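Local structure of UDP-N-acetylglucosamine 3-dehydrogenase (Acidithiobacillus ferrooxidans, 7BVK) at residues M4-I9 and V61-I66; C87-P92 and L114-I119; Y139-R144 and R223-D228. The protein catalyses the NAD(+)-dependent oxidation of the glucosamine 3-position of UDP-N-acetylglucosamine to a ketone, a step in making the diamino sugar of some lipid A molecules. All coordinates share one frame; numbering follows the deposited sequence.

Contact 1. Residues M4-I9 and V61-I66; sequences MRTGVI and VDAVSI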
loop_
_atom_site.group_PDB
_atom_site.type_symbol
_atom_site.label_atom_id
_atom_site.label_comp_id
_atom_site.label_asym_id
_atom_site.label_seq_id
_atom_site.Cartn_x
_atom_site.Cartn_y
_atom_site.Cartn_z
ATOM N N MET A 4 3.145 -4.125 23.067
ATOM C CA MET A 4 3.635 -2.852 22.582
ATOM C C MET A 4 2.538 -1.807 22.681
ATOM O O MET A 4 1.356 -2.105 22.514
ATOM C CB MET A 4 4.139 -2.972 21.155
ATOM C CG MET A 4 5.103 -1.875 20.851
ATOM S SD MET A 4 5.976 -2.196 19.349
ATOM C CE MET A 4 6.713 -3.788 19.769
ATOM N N ARG A 5 2.954 -0.578 22.966
ATOM C CA ARG A 5 2.045 0.550 23.079
ATOM C C ARG A 5 1.824 1.161 21.699
ATOM O O ARG A 5 2.766 1.662 21.059
ATOM C CB ARG A 5 2.600 1.571 24.072
ATOM C CG ARG A 5 2.408 1.135 25.515
ATOM C CD ARG A 5 3.236 1.929 26.488
ATOM N NE ARG A 5 4.640 2.008 26.107
ATOM C CZ ARG A 5 5.314 3.147 25.923
ATOM N NH1 ARG A 5 4.716 4.328 26.076
ATOM N NH2 ARG A 5 6.604 3.104 25.589
ATOM N N THR A 6 0.578 1.103 21.240
ATOM C CA THR A 6 0.231 1.443 19.873
ATOM C C THR A 6 -0.871 2.496 19.874
ATOM O O THR A 6 -1.706 2.553 20.789
ATOM C CB THR A 6 -0.214 0.176 19.063
ATOM O OG1 THR A 6 -1.318 -0.493 19.712
ATOM C CG2 THR A 6 0.951 -0.801 18.912
ATOM N N GLY A 7 -0.847 3.325 18.832
ATOM C CA GLY A 7 -1.887 4.305 18.597
ATOM C C GLY A 7 -2.098 4.569 17.119
ATOM O O GLY A 7 -1.280 4.196 16.259
ATOM N N VAL A 8 -3.226 5.210 16.822
ATOM C CA VAL A 8 -3.572 5.555 15.452
ATOM C C VAL A 8 -3.781 7.054 15.402
ATOM O O VAL A 8 -4.416 7.617 16.301
ATOM C CB VAL A 8 -4.836 4.823 14.952
ATOM C CG1 VAL A 8 -5.180 5.289 13.525
ATOM C CG2 VAL A 8 -4.675 3.294 15.049
ATOM N N ILE A 9 -3.235 7.698 14.372
ATOM C CA ILE A 9 -3.474 9.113 14.128
ATOM C C ILE A 9 -4.285 9.220 12.842
ATOM O O ILE A 9 -3.822 8.842 11.755
ATOM C CB ILE A 9 -2.171 9.925 14.062
ATOM C CG1 ILE A 9 -1.299 9.618 15.270
ATOM C CG2 ILE A 9 -2.472 11.438 14.053
ATOM C CD1 ILE A 9 0.106 10.120 15.109
ATOM N N VAL A 61 3.132 5.978 23.329
ATOM C CA VAL A 61 3.066 4.824 22.434
ATOM C C VAL A 61 4.446 4.514 21.869
ATOM O O VAL A 61 5.312 5.382 21.758
ATOM C CB VAL A 61 2.068 5.029 21.270
ATOM C CG1 VAL A 61 0.657 5.331 21.785
ATOM C CG2 VAL A 61 2.566 6.133 20.320
ATOM N N ASP A 62 4.649 3.258 21.508
ATOM C CA ASP A 62 5.858 2.903 20.781
ATOM C C ASP A 62 5.671 2.995 19.279
ATOM O O ASP A 62 6.649 3.237 18.554
ATOM C CB ASP A 62 6.307 1.482 21.139
ATOM C CG ASP A 62 6.380 1.254 22.632
ATOM O OD1 ASP A 62 7.241 1.886 23.282
ATOM O OD2 ASP A 62 5.562 0.459 23.157
ATOM N N ALA A 63 4.433 2.813 18.804
ATOM C CA ALA A 63 4.179 2.678 17.377
ATOM C C ALA A 63 2.790 3.212 17.029
ATOM O O ALA A 63 1.855 3.066 17.819
ATOM C CB ALA A 63 4.335 1.209 16.949
ATOM N N VAL A 64 2.668 3.831 15.845
ATOM C CA VAL A 64 1.400 4.372 15.347
ATOM C C VAL A 64 1.184 4.065 13.858
ATOM O O VAL A 64 2.118 4.011 13.051
ATOM C CB VAL A 64 1.272 5.915 15.546
ATOM C CG1 VAL A 64 1.224 6.275 17.037
ATOM C CG2 VAL A 64 2.369 6.657 14.788
ATOM N N SER A 65 -0.083 3.898 13.502
ATOM C CA SER A 65 -0.485 4.042 12.103
ATOM C C SER A 65 -0.852 5.489 11.797
ATOM O O SER A 65 -1.601 6.112 12.552
ATOM C CB SER A 65 -1.665 3.143 11.743
ATOM O OG SER A 65 -1.279 1.788 11.742
ATOM N N ILE A 66 -0.334 6.001 10.682
ATOM C CA ILE A 66 -0.683 7.313 10.161
ATOM C C ILE A 66 -1.614 7.119 8.967
ATOM O O ILE A 66 -1.200 6.651 7.896
ATOM C CB ILE A 66 0.559 8.108 9.774
ATOM C CG1 ILE A 66 1.383 8.392 11.036
ATOM C CG2 ILE A 66 0.139 9.384 9.026
ATOM C CD1 ILE A 66 2.823 8.858 10.768
#
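R5 and D62 both hold CG beside the backbone N and anti to the carbonyl carbon (chi1 -77° and -50°), and a bend at chi3 swings the arginine's end round to the aspartate. R5 NH2 meets D62 OD1 at 2.7 Å in a salt bridge. The guanidinium and carboxylate planes stand 89° apart, so NH2 alone makes the close approach, rather than a paired, coplanar grip. The other carboxylate oxygen turns to the backbone: R5 N donates to D62 OD2 on its anti side at 2.8 Å, while M4 CG lies against the same oxygen at 3.3 Å. Returning the favour, R5 O accepts from A63 N at 3.0 Å; a second bond to it, from D62 N, is modelled too short to be trusted.

Beyond this corner the chains run as neighbouring parallel strands of the Rossmann sheet. G7 N bonds to A63 O at 2.9 Å, and I9 N reaches S65 O, also at 2.9 Å and almost straight. On one face G7 leaves its place to V61 CG1 and V64 CG1, and I9 CD1 packs on V64 CG2 at 4.1 Å beneath helix 54-58, an aliphatic face that leads up to the NAD touched by I9. On the other, T6 OG1 bonds to S26 and S65 OG to H18 and Y22, so the buried hydroxyls are satisfied by their surroundings.

Charge is thus confined to R5 and D62, the more exposed residues of the contact, where one carboxylate ties down both the side chain and the backbone of R5 and so probably fixes how this strand starts.

Contact 2. Residues C87-P92 and L114-I119; sequences CLIEKP and LAIGHI. With NAD (nicotinamide-adenine-dinucleotide), chain C.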
loop_
_atom_site.group_PDB
_atom_site.type_symbol
_atom_site.label_atom_id
_atom_site.label_comp_id
_atom_site.label_asym_id
_atom_site.label_seq_id
_atom_site.Cartn_x
_atom_site.Cartn_y
_atom_site.Cartn_z
ATOM N N CYS A 87 6.333 4.164 12.682
ATOM C CA CYS A 87 5.173 4.531 11.862
ATOM C C CYS A 87 4.889 3.556 10.727
ATOM O O CYS A 87 5.752 3.293 9.887
ATOM C CB CYS A 87 5.290 5.929 11.250
ATOM S SG CYS A 87 5.883 7.207 12.304
ATOM N N LEU A 88 3.647 3.088 10.691
ATOM C CA LEU A 88 3.049 2.465 9.516
ATOM C C LEU A 88 2.184 3.517 8.805
ATOM O O LEU A 88 1.116 3.894 9.304
ATOM C CB LEU A 88 2.229 1.254 9.946
ATOM C CG LEU A 88 1.232 0.698 8.959
ATOM C CD1 LEU A 88 1.944 0.369 7.635
ATOM C CD2 LEU A 88 0.577 -0.530 9.577
ATOM N N ILE A 89 2.651 4.012 7.653
ATOM C CA ILE A 89 1.935 5.047 6.899
ATOM C C ILE A 89 1.080 4.391 5.824
ATOM O O ILE A 89 1.590 3.639 4.985
ATOM C CB ILE A 89 2.901 6.069 6.268
ATOM C CG1 ILE A 89 3.930 6.583 7.284
ATOM C CG2 ILE A 89 2.136 7.235 5.679
ATOM C CD1 ILE A 89 4.929 7.540 6.679
ATOM N N GLU A 90 -0.221 4.704 5.813
ATOM C CA GLU A 90 -1.164 4.127 4.811
ATOM C C GLU A 90 -0.821 4.653 3.409
ATOM O O GLU A 90 -0.349 5.805 3.314
ATOM C CB GLU A 90 -2.610 4.464 5.184
ATOM C CG GLU A 90 -3.390 3.275 5.714
ATOM C CD GLU A 90 -3.743 2.231 4.669
ATOM O OE1 GLU A 90 -3.798 1.037 5.023
ATOM O OE2 GLU A 90 -3.963 2.615 3.502
ATOM N N LYS A 91 -1.073 3.856 2.362
ATOM C CA LYS A 91 -0.738 4.297 0.979
ATOM C C LYS A 91 -1.665 5.424 0.491
ATOM O O LYS A 91 -2.804 5.470 0.903
ATOM C CB LYS A 91 -0.555 3.150 -0.020
ATOM C CG LYS A 91 -1.808 2.424 -0.473
ATOM C CD LYS A 91 -2.415 2.941 -1.728
ATOM C CE LYS A 91 -3.923 3.018 -1.653
ATOM N NZ LYS A 91 -4.588 2.215 -2.704
ATOM N N PRO A 92 -1.220 6.346 -0.381
ATOM C CA PRO A 92 0.150 6.392 -0.906
ATOM C C PRO A 92 1.119 6.972 0.118
ATOM O O PRO A 92 0.665 7.585 1.012
ATOM C CB PRO A 92 0.096 7.380 -2.066
ATOM C CG PRO A 92 -1.360 7.664 -2.263
ATOM C CD PRO A 92 -2.028 7.386 -0.944
ATOM N N LEU A 114 10.087 2.233 9.487
ATOM C CA LEU A 114 9.163 2.969 8.637
ATOM C C LEU A 114 8.498 1.977 7.682
ATOM O O LEU A 114 9.161 1.401 6.812
ATOM C CB LEU A 114 9.919 4.069 7.899
ATOM C CG LEU A 114 9.224 4.860 6.808
ATOM C CD1 LEU A 114 7.957 5.423 7.353
ATOM C CD2 LEU A 114 10.166 5.956 6.328
ATOM N N ALA A 115 7.191 1.772 7.848
ATOM C CA ALA A 115 6.416 0.883 6.988
ATOM C C ALA A 115 5.367 1.656 6.187
ATOM O O ALA A 115 4.804 2.659 6.657
ATOM C CB ALA A 115 5.724 -0.213 7.809
ATOM N N ILE A 116 5.110 1.165 4.964
ATOM C CA ILE A 116 4.122 1.734 4.053
ATOM C C ILE A 116 3.023 0.707 3.789
ATOM O O ILE A 116 3.298 -0.469 3.537
ATOM C CB ILE A 116 4.767 2.197 2.730
ATOM C CG1 ILE A 116 6.082 2.923 3.016
ATOM C CG2 ILE A 116 3.786 3.076 1.932
ATOM C CD1 ILE A 116 5.907 4.121 3.964
ATOM N N GLY A 117 1.776 1.155 3.826
ATOM C CA GLY A 117 0.666 0.232 3.749
ATOM C C GLY A 117 0.345 -0.350 2.382
ATOM O O GLY A 117 -0.800 -0.244 1.924
ATOM N N HIS A 118 1.320 -0.996 1.731
ATOM C CA HIS A 118 1.081 -1.622 0.423
ATOM C C HIS A 118 0.589 -3.054 0.650
ATOM O O HIS A 118 1.328 -4.044 0.587
ATOM C CB HIS A 118 2.325 -1.533 -0.453
ATOM C CG HIS A 118 2.513 -0.177 -1.075
ATOM N ND1 HIS A 118 1.617 0.358 -1.976
ATOM C CD2 HIS A 118 3.474 0.764 -0.898
ATOM C CE1 HIS A 118 2.026 1.564 -2.335
ATOM N NE2 HIS A 118 3.148 1.835 -1.693
ATOM N N ILE A 119 -0.725 -3.142 0.866
ATOM C CA ILE A 119 -1.350 -4.294 1.499
ATOM C C ILE A 119 -1.238 -5.563 0.649
ATOM O O ILE A 119 -1.153 -6.661 1.208
ATOM C CB ILE A 119 -2.818 -3.941 1.833
ATOM C CG1 ILE A 119 -3.437 -4.989 2.761
ATOM C CG2 ILE A 119 -3.660 -3.720 0.555
ATOM C CD1 ILE A 119 -4.532 -4.460 3.675
HETATM P PA NAD C . -10.780 9.759 5.751
HETATM O O1A NAD C . -10.360 10.938 5.030
HETATM O O2A NAD C . -12.033 9.392 6.302
HETATM O O5B NAD C . -9.801 9.826 7.060
HETATM C C5B NAD C . -9.544 11.127 7.481
HETATM C C4B NAD C . -9.341 11.274 8.940
HETATM O O4B NAD C . -8.221 11.991 9.126
HETATM C C3B NAD C . -10.478 12.156 9.271
HETATM O O3B NAD C . -10.947 11.645 10.365
HETATM C C2B NAD C . -9.845 13.494 9.436
HETATM O O2B NAD C . -10.470 14.230 10.394
HETATM C C1B NAD C . -8.528 13.040 9.939
HETATM N N9A NAD C . -7.450 13.972 9.844
HETATM C C8A NAD C . -7.115 14.780 8.899
HETATM N N7A NAD C . -6.056 15.416 9.163
HETATM C C5A NAD C . -5.702 14.992 10.312
HETATM C C6A NAD C . -4.651 15.281 11.109
HETATM N N6A NAD C . -3.840 16.156 10.668
HETATM N N1A NAD C . -4.452 14.719 12.274
HETATM C C2A NAD C . -5.343 13.826 12.626
HETATM N N3A NAD C . -6.375 13.464 11.958
HETATM C C4A NAD C . -6.529 14.084 10.786
HETATM O O3 NAD C . -10.330 8.895 4.599
HETATM P PN NAD C . -9.458 7.688 4.718
HETATM O O1N NAD C . -9.533 6.677 3.646
HETATM O O2N NAD C . -9.264 7.518 6.126
HETATM O O5D NAD C . -7.991 8.332 4.329
HETATM C C5D NAD C . -7.007 7.602 4.780
HETATM C C4D NAD C . -6.239 6.991 3.637
HETATM O O4D NAD C . -7.137 6.128 2.956
HETATM C C3D NAD C . -5.815 8.072 2.623
HETATM O O3D NAD C . -4.427 8.007 2.481
HETATM C C2D NAD C . -6.534 7.557 1.383
HETATM O O2D NAD C . -5.778 7.539 0.276
HETATM C C1D NAD C . -6.739 6.090 1.712
#
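C87-E90 and L114-G117 run parallel with axes 4.5 Å apart and 24° off line, and A115 sits at the centre of the bonding: its N donates to C87 O at 2.9 Å and its O accepts from I89 N at 2.7 Å, before G117 N closes on I89 O.

The side chains pack on both faces. L88 CD1 lies 3.8 Å from A115 CB, with F276 of helix 268-282 covering the pair. On the reverse face I89 CD1 and L114 CD1 meet at 3.8 Å, two methyls brought together as their chains cross at a slant, and I116 CD1 comes up to I89 CB beside them. Past the strands K91 meets H118. The backbone sets K91 CB over a face of the H118 ring, 4.2 Å from its centroid, as a CH-pi contact. With CG in the crowded position between backbone N and carbonyl carbon (chi1 73°), that atom rests near G117 O, and the rest of the chain bends away until NZ bonds to D160 O in helix 157-173. E90, on the face of L88 and A115, bonds through OE1 to H18, and its side chain touches L14, an NAD-binding residue.

NAD O3D donates a weak bond of 3.4 Å to K91 O, and P92, joined through a cis peptide, brings CD near O2D of the same ribose. K91 or H164 is the likely catalytic base. The whole is the last beta-alpha-beta crossover of a Rossmann domain, strand 86-90 through helix 97-110 to strand 114-117, with the Glu-Lys-Pro motif of the Gfo/Idh/MocA family at the end of strand 86-90.

Contact 3. Residues Y139-R144 and R223-D228; sequences YLEAER and RIFWQD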
loop_
_atom_site.group_PDB
_atom_site.type_symbol
_atom_site.label_atom_id
_atom_site.label_comp_id
_atom_site.label_asym_id
_atom_site.label_seq_id
_atom_site.Cartn_x
_atom_site.Cartn_y
_atom_site.Cartn_z
ATOM N N TYR A 139 6.787 -11.170 -18.090
ATOM C CA TYR A 139 5.644 -10.369 -18.504
ATOM C C TYR A 139 4.635 -10.293 -17.366
ATOM O O TYR A 139 4.310 -11.309 -16.752
ATOM C CB TYR A 139 5.007 -10.958 -19.778
ATOM C CG TYR A 139 3.798 -10.195 -20.216
ATOM C CD1 TYR A 139 3.835 -8.805 -20.325
ATOM C CD2 TYR A 139 2.611 -10.843 -20.492
ATOM C CE1 TYR A 139 2.722 -8.085 -20.712
ATOM C CE2 TYR A 139 1.485 -10.133 -20.858
ATOM C CZ TYR A 139 1.547 -8.752 -20.973
ATOM O OH TYR A 139 0.429 -8.049 -21.366
ATOM N N LEU A 140 4.164 -9.089 -17.067
ATOM C CA LEU A 140 3.140 -8.850 -16.055
ATOM C C LEU A 140 1.975 -8.134 -16.710
ATOM O O LEU A 140 2.179 -7.148 -17.425
ATOM C CB LEU A 140 3.659 -7.984 -14.905
ATOM C CG LEU A 140 4.663 -8.607 -13.961
ATOM C CD1 LEU A 140 4.571 -8.050 -12.528
ATOM C CD2 LEU A 140 4.326 -10.028 -13.960
ATOM N N GLU A 141 0.759 -8.595 -16.433
ATOM C CA GLU A 141 -0.448 -8.074 -17.081
ATOM C C GLU A 141 -1.491 -7.906 -15.990
ATOM O O GLU A 141 -2.072 -8.891 -15.548
ATOM C CB GLU A 141 -0.922 -9.041 -18.154
ATOM C CG GLU A 141 -1.900 -8.528 -19.171
ATOM C CD GLU A 141 -2.042 -9.505 -20.339
ATOM O OE1 GLU A 141 -2.533 -10.643 -20.109
ATOM O OE2 GLU A 141 -1.650 -9.136 -21.478
ATOM N N ALA A 142 -1.709 -6.685 -15.532
ATOM C CA ALA A 142 -2.654 -6.449 -14.446
ATOM C C ALA A 142 -3.808 -5.566 -14.908
ATOM O O ALA A 142 -3.643 -4.681 -15.758
ATOM C CB ALA A 142 -1.969 -5.803 -13.232
ATOM N N GLU A 143 -4.987 -5.822 -14.348
ATOM C CA GLU A 143 -6.104 -4.904 -14.497
ATOM C C GLU A 143 -6.777 -4.712 -13.143
ATOM O O GLU A 143 -7.128 -5.694 -12.473
ATOM C CB GLU A 143 -7.100 -5.402 -15.548
ATOM C CG GLU A 143 -7.769 -6.695 -15.205
ATOM C CD GLU A 143 -8.347 -7.371 -16.416
ATOM O OE1 GLU A 143 -9.208 -8.262 -16.244
ATOM O OE2 GLU A 143 -7.933 -7.007 -17.540
ATOM N N ARG A 144 -6.912 -3.450 -12.724
ATOM C CA ARG A 144 -7.634 -3.082 -11.504
ATOM C C ARG A 144 -8.757 -2.117 -11.881
ATOM O O ARG A 144 -8.497 -0.990 -12.314
ATOM C CB ARG A 144 -6.697 -2.467 -10.465
ATOM C CG ARG A 144 -7.287 -2.438 -9.083
ATOM C CD ARG A 144 -6.212 -2.314 -8.026
ATOM N NE ARG A 144 -5.223 -3.400 -8.077
ATOM C CZ ARG A 144 -5.164 -4.417 -7.214
ATOM N NH1 ARG A 144 -6.044 -4.506 -6.221
ATOM N NH2 ARG A 144 -4.218 -5.343 -7.341
ATOM N N ARG A 223 -1.995 -11.375 -14.291
ATOM C CA ARG A 223 -1.384 -12.556 -14.888
ATOM C C ARG A 223 0.125 -12.347 -14.972
ATOM O O ARG A 223 0.596 -11.334 -15.508
ATOM C CB ARG A 223 -1.991 -12.837 -16.271
ATOM C CG ARG A 223 -3.497 -13.233 -16.245
ATOM C CD ARG A 223 -4.242 -12.843 -17.549
ATOM N NE ARG A 223 -4.227 -11.389 -17.760
ATOM C CZ ARG A 223 -5.006 -10.513 -17.116
ATOM N NH1 ARG A 223 -5.909 -10.931 -16.226
ATOM N NH2 ARG A 223 -4.892 -9.208 -17.366
ATOM N N ILE A 224 0.881 -13.292 -14.428
ATOM C CA ILE A 224 2.336 -13.205 -14.342
ATOM C C ILE A 224 2.938 -14.367 -15.123
ATOM O O ILE A 224 2.524 -15.518 -14.943
ATOM C CB ILE A 224 2.806 -13.222 -12.875
ATOM C CG1 ILE A 224 2.142 -12.075 -12.110
ATOM C CG2 ILE A 224 4.308 -13.159 -12.786
ATOM C CD1 ILE A 224 1.795 -12.376 -10.700
ATOM N N PHE A 225 3.918 -14.067 -15.983
ATOM C CA PHE A 225 4.536 -15.055 -16.861
ATOM C C PHE A 225 6.042 -15.026 -16.678
ATOM O O PHE A 225 6.694 -13.992 -16.894
ATOM C CB PHE A 225 4.189 -14.815 -18.335
ATOM C CG PHE A 225 2.729 -14.633 -18.586
ATOM C CD1 PHE A 225 2.130 -13.397 -18.407
ATOM C CD2 PHE A 225 1.948 -15.693 -18.995
ATOM C CE1 PHE A 225 0.783 -13.223 -18.624
ATOM C CE2 PHE A 225 0.594 -15.521 -19.224
ATOM C CZ PHE A 225 0.011 -14.289 -19.036
ATOM N N TRP A 226 6.577 -16.165 -16.271
ATOM C CA TRP A 226 7.981 -16.501 -16.406
ATOM C C TRP A 226 8.155 -17.264 -17.720
ATOM O O TRP A 226 7.237 -17.332 -18.541
ATOM C CB TRP A 226 8.436 -17.296 -15.189
ATOM C CG TRP A 226 8.256 -16.584 -13.882
ATOM C CD1 TRP A 226 9.203 -15.878 -13.202
ATOM C CD2 TRP A 226 7.066 -16.529 -13.084
ATOM N NE1 TRP A 226 8.680 -15.383 -12.030
ATOM C CE2 TRP A 226 7.367 -15.768 -11.933
ATOM C CE3 TRP A 226 5.771 -17.040 -13.232
ATOM C CZ2 TRP A 226 6.421 -15.513 -10.932
ATOM C CZ3 TRP A 226 4.827 -16.782 -12.230
ATOM C CH2 TRP A 226 5.157 -16.025 -11.104
ATOM N N GLN A 227 9.326 -17.867 -17.938
ATOM C CA GLN A 227 9.535 -18.609 -19.181
ATOM C C GLN A 227 8.754 -19.924 -19.190
ATOM O O GLN A 227 8.106 -20.260 -20.189
ATOM C CB GLN A 227 11.028 -18.848 -19.402
ATOM C CG GLN A 227 11.837 -19.005 -18.113
ATOM C CD GLN A 227 13.256 -19.504 -18.377
ATOM O OE1 GLN A 227 13.556 -20.017 -19.467
ATOM N NE2 GLN A 227 14.139 -19.354 -17.379
ATOM N N ASP A 228 8.784 -20.673 -18.078
ATOM C CA ASP A 228 8.205 -22.018 -18.009
ATOM C C ASP A 228 7.001 -22.127 -17.063
ATOM O O ASP A 228 6.545 -23.245 -16.798
ATOM C CB ASP A 228 9.267 -23.053 -17.580
ATOM C CG ASP A 228 10.252 -23.448 -18.710
ATOM O OD1 ASP A 228 9.834 -23.762 -19.846
ATOM O OD2 ASP A 228 11.472 -23.507 -18.430
#
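Y139 and F225 lie side by side and point the same way, their ring planes 19° apart but slid so far that the rings barely overlap, with centroids 5.5 Å apart. The touching is done by one side of each ring, Y139 CD2 and CE2 against F225 CD1 and CE1. Y139 holds CG anti to its own N (chi1 178°), whereas F225 holds CG anti to its carbonyl carbon (chi1 -50°). F225 also brings a ring edge to Y139 O, with that oxygen in the ring plane.

E141 and R223 follow on the same face, crossing at a slant with carboxylate and guanidinium planes 43° apart. R223 NE donates to E141 OE1 at 3.0 Å, on the oxygen's anti side and nearly in the guanidinium plane. One face of the guanidinium rests on E141 O, and R223 NH2 turns toward E143 OE2, 3.8 Å off in a long salt bridge. A leucine in place of R223 would probably leave the carboxylates of E141 and E143 without this shared cation and E141 freer to turn.

These are antiparallel neighbours, strands 139-147 and 219-225, in the large mixed sheet of the Gfo/Idh/MocA C-terminal domain. Y139 with F225 and E141 with R223 are hydrogen-bonded pairs: F225 N to Y139 O is 2.9 Å, R223 N to E141 O 2.8 Å. Between them L140 and I224 form a non-hydrogen-bonded pair, their side chains directed to the other face. L140 CD2 lies alongside CG1 and CG2 of I224, and T169 and L172 of helix 157-173 cover the two residues. I224 CG2 also sits over the rim of one face of the W226 indole.

Contacts 1 and 2 belong to one parallel sheet of the Rossmann domain, and strands 63-66 and 86-90 are neighbours in it: V64 O and I66 N both probably bond to L88. Contact 3 stands apart in the mixed sheet of the C-terminal domain, its centre about 37 Å from that of contact 1 and 25 Å from that of contact 2. Helix 157-173 serves both domains, touching K91 and H118 in one and L140 and I224 in the other. The first two contacts are largely buried and lead to the NAD; contact 1 has a charged pair at one end only, and contact 2 is aliphatic between its strands. Contact 3, only partly buried, carries charged and aromatic pairs along one face.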